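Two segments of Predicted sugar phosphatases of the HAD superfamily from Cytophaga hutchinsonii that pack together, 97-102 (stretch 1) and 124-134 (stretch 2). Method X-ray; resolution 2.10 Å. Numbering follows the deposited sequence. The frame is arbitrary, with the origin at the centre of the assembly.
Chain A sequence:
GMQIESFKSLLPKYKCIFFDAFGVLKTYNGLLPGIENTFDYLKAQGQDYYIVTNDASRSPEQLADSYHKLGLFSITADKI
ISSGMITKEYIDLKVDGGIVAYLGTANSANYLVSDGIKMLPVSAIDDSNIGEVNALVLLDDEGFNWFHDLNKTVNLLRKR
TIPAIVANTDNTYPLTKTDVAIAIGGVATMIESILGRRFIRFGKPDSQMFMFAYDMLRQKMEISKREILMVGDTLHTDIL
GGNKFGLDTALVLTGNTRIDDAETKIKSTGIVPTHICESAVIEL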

# COMPACT_ATOMS: atom_id res chain seq x y z
N GLY A 97 7.49 21.32 26.69
CA GLY A 97 7.92 20.65 27.90
C GLY A 97 7.55 19.17 27.91
O GLY A 97 7.30 18.58 26.85
N GLY A 98 7.53 18.59 29.10
CA GLY A 98 7.25 17.18 29.31
C GLY A 98 8.38 16.29 28.85
O GLY A 98 9.53 16.71 28.86
N ILE A 99 8.03 15.07 28.44
CA ILE A 99 9.02 14.06 28.04
C ILE A 99 8.98 13.83 26.49
O ILE A 99 7.91 13.79 25.89
N VAL A 100 10.14 13.71 25.86
CA VAL A 100 10.23 13.20 24.47
C VAL A 100 10.73 11.77 24.57
O VAL A 100 11.80 11.52 25.13
N ALA A 101 9.91 10.81 24.14
CA ALA A 101 10.27 9.39 24.17
C ALA A 101 11.11 9.06 22.92
O ALA A 101 10.92 9.65 21.86
N TYR A 102 12.08 8.17 23.05
CA TYR A 102 12.88 7.83 21.90
C TYR A 102 13.16 6.34 21.78
O TYR A 102 13.22 5.63 22.76
N ALA A 124 11.43 3.35 29.36
CA ALA A 124 11.21 4.00 30.66
C ALA A 124 9.88 4.71 30.76
O ALA A 124 9.68 5.53 31.68
N ILE A 125 8.96 4.41 29.83
CA ILE A 125 7.65 5.01 29.85
C ILE A 125 6.66 3.99 30.37
O ILE A 125 6.68 2.83 29.96
N ASP A 126 5.80 4.45 31.28
CA ASP A 126 4.76 3.62 31.86
C ASP A 126 3.60 4.51 32.28
O ASP A 126 3.64 5.73 32.08
N ASP A 127 2.59 3.91 32.90
CA ASP A 127 1.43 4.66 33.37
C ASP A 127 1.81 5.80 34.32
O ASP A 127 1.11 6.80 34.44
N SER A 128 2.94 5.68 34.97
CA SER A 128 3.36 6.71 35.92
C SER A 128 3.81 8.00 35.24
O SER A 128 3.73 9.05 35.86
N ASN A 129 4.27 7.93 33.99
CA ASN A 129 4.74 9.14 33.26
C ASN A 129 4.19 9.34 31.83
O ASN A 129 4.51 10.35 31.18
N ILE A 130 3.37 8.42 31.34
CA ILE A 130 2.91 8.50 29.97
C ILE A 130 2.17 9.80 29.70
O ILE A 130 2.20 10.33 28.61
N GLY A 131 1.51 10.34 30.72
CA GLY A 131 0.71 11.56 30.52
C GLY A 131 1.54 12.79 30.25
O GLY A 131 1.01 13.85 29.87
N GLU A 132 2.84 12.65 30.45
CA GLU A 132 3.76 13.73 30.21
C GLU A 132 4.53 13.56 28.90
O GLU A 132 5.30 14.44 28.54
N VAL A 133 4.32 12.46 28.19
CA VAL A 133 5.06 12.23 26.95
C VAL A 133 4.40 13.02 25.84
O VAL A 133 3.27 12.74 25.47
N ASN A 134 5.14 13.97 25.27
CA ASN A 134 4.58 14.92 24.30
C ASN A 134 5.10 14.72 22.89
O ASN A 134 4.65 15.38 21.96

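The contact is built around a single parallel bridge, Ile-99 beside Val-133, and its first rule is that the backbone of one residue serves both neighbours of its partner. Ile-99 N donates to Glu-132 O at 2.8 Å, and Ile-99 O accepts from Asn-134 N, also at 2.8 Å; both bonds are nearly straight. Ile-99 thus has its amide and carbonyl satisfied by the two residues that flank Val-133. Ile-99 O also receives a CA-H...O contact from Val-133 CA at 3.4 Å.

A side chain extends this ladder by one rung. Asn-134, with chi1 m, sets out sideways, but its end comes nearer, and ND2 donates to Gly-97 O at 2.7 Å. The amide group therefore satisfies a carbonyl in the loop before the strand. The bond passes beside Gly-98, whose CA lies 3.5 Å from Asn-134 ND2 and 3.5 Å from Glu-132 O, the latter a CA-H...O contact. A CB on Gly-98 would fall 2.2 Å from Asn-134 ND2 and 2.4 Å from Glu-132 O, clashing with both, and its positive phi independently favours glycine.

The apolar part is small and tightly shared. Ile-99 (m, t) and Val-133 (t) send their side chains to the same face of the sheet, where Ile-99 CB meets Val-133 CG2 at 4.1 Å. Ile-99 CG2 reaches Ile-125 CD1 at 4.2 Å, while Ile-99 CD1 lies 3.8 Å from both Asn-129 CB and Glu-132 CB. Two residues along, Ala-101 points toward the second stretch, its CB 3.9 Å from Val-133 CG1 and 4.2 Å from Ile-125 CG1. Ile-125 (m, m) points in and so touches both Ile-99 and Ala-101. Val-100, between them, points away.

Asn-129 (p) shows how a polar side chain can line this apolar patch: its CB touches Ile-99 while its amide is spent within its own stretch. ND2 donates to Ala-124 O at 2.9 Å, and OD1 accepts from Asp-126 N at 2.9 Å, tying the loop to itself on both sides of Ile-125. Asp-126, also p, turns its carboxylate to the following residues: OD1 accepts from Ser-128 OG at 2.7 Å and makes weak bonds with Ser-128 N at 2.6 Å and Asn-129 N at 3.2 Å. Then the backbone takes over, with Glu-132 N donating to Asn-129 O at 2.9 Å and Val-133 N to Ile-130 O at 3.0 Å, leading the chain into the bridge.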

# COMPACT_ATOMS: atom_id res chain seq x y z
CB ILE A 99 8.72 12.73 28.73
CG1 ILE A 99 8.63 12.91 30.25
CG2 ILE A 99 9.77 11.65 28.38
CD1 ILE A 99 7.91 11.72 30.92
CB VAL A 100 11.16 14.11 23.59
CG1 VAL A 100 11.46 13.48 22.23
CG2 VAL A 100 10.51 15.48 23.37
CB ALA A 101 9.02 8.52 24.27
CB TYR A 102 14.20 8.61 21.88
CG TYR A 102 15.22 8.23 22.95
CD1 TYR A 102 16.14 7.22 22.73
CD2 TYR A 102 15.28 8.93 24.16
CE1 TYR A 102 17.09 6.89 23.69
CE2 TYR A 102 16.21 8.62 25.12
CZ TYR A 102 17.12 7.59 24.88
OH TYR A 102 18.04 7.28 25.83
CB ALA A 124 12.35 4.99 30.97
CB ILE A 125 7.17 5.46 28.45
CG1 ILE A 125 8.15 6.46 27.85
CG2 ILE A 125 5.74 6.06 28.55
CD1 ILE A 125 8.31 7.72 28.63
CB ASP A 126 5.30 2.89 33.10
CG ASP A 126 5.85 3.84 34.17
OD1 ASP A 126 5.33 4.98 34.33
OD2 ASP A 126 6.83 3.46 34.87
CB ASP A 127 0.44 3.68 34.03
CG ASP A 127 -0.21 2.76 33.01
OD1 ASP A 127 -0.53 3.23 31.89
OD2 ASP A 127 -0.40 1.57 33.33
CB SER A 128 4.49 6.23 36.85
OG SER A 128 5.79 6.63 36.36
CB ASN A 129 6.29 9.22 33.25
CG ASN A 129 6.94 8.01 32.61
OD1 ASN A 129 6.26 7.22 31.96
ND2 ASN A 129 8.27 7.85 32.79
CB ILE A 130 2.05 7.27 29.60
CG1 ILE A 130 1.86 7.19 28.08
CG2 ILE A 130 0.67 7.31 30.29
CD1 ILE A 130 1.21 5.91 27.59
CB GLU A 132 4.73 13.81 31.39
CG GLU A 132 4.19 14.63 32.55
CD GLU A 132 4.35 16.14 32.31
OE1 GLU A 132 5.51 16.65 32.40
OE2 GLU A 132 3.32 16.79 32.03
CB VAL A 133 5.14 10.75 26.54
CG1 VAL A 133 5.82 10.61 25.16
CG2 VAL A 133 5.90 9.94 27.55
CB ASN A 134 4.88 16.34 24.79
CG ASN A 134 4.21 16.65 26.11
OD1 ASN A 134 3.19 16.06 26.46
ND2 ASN A 134 4.79 17.55 26.86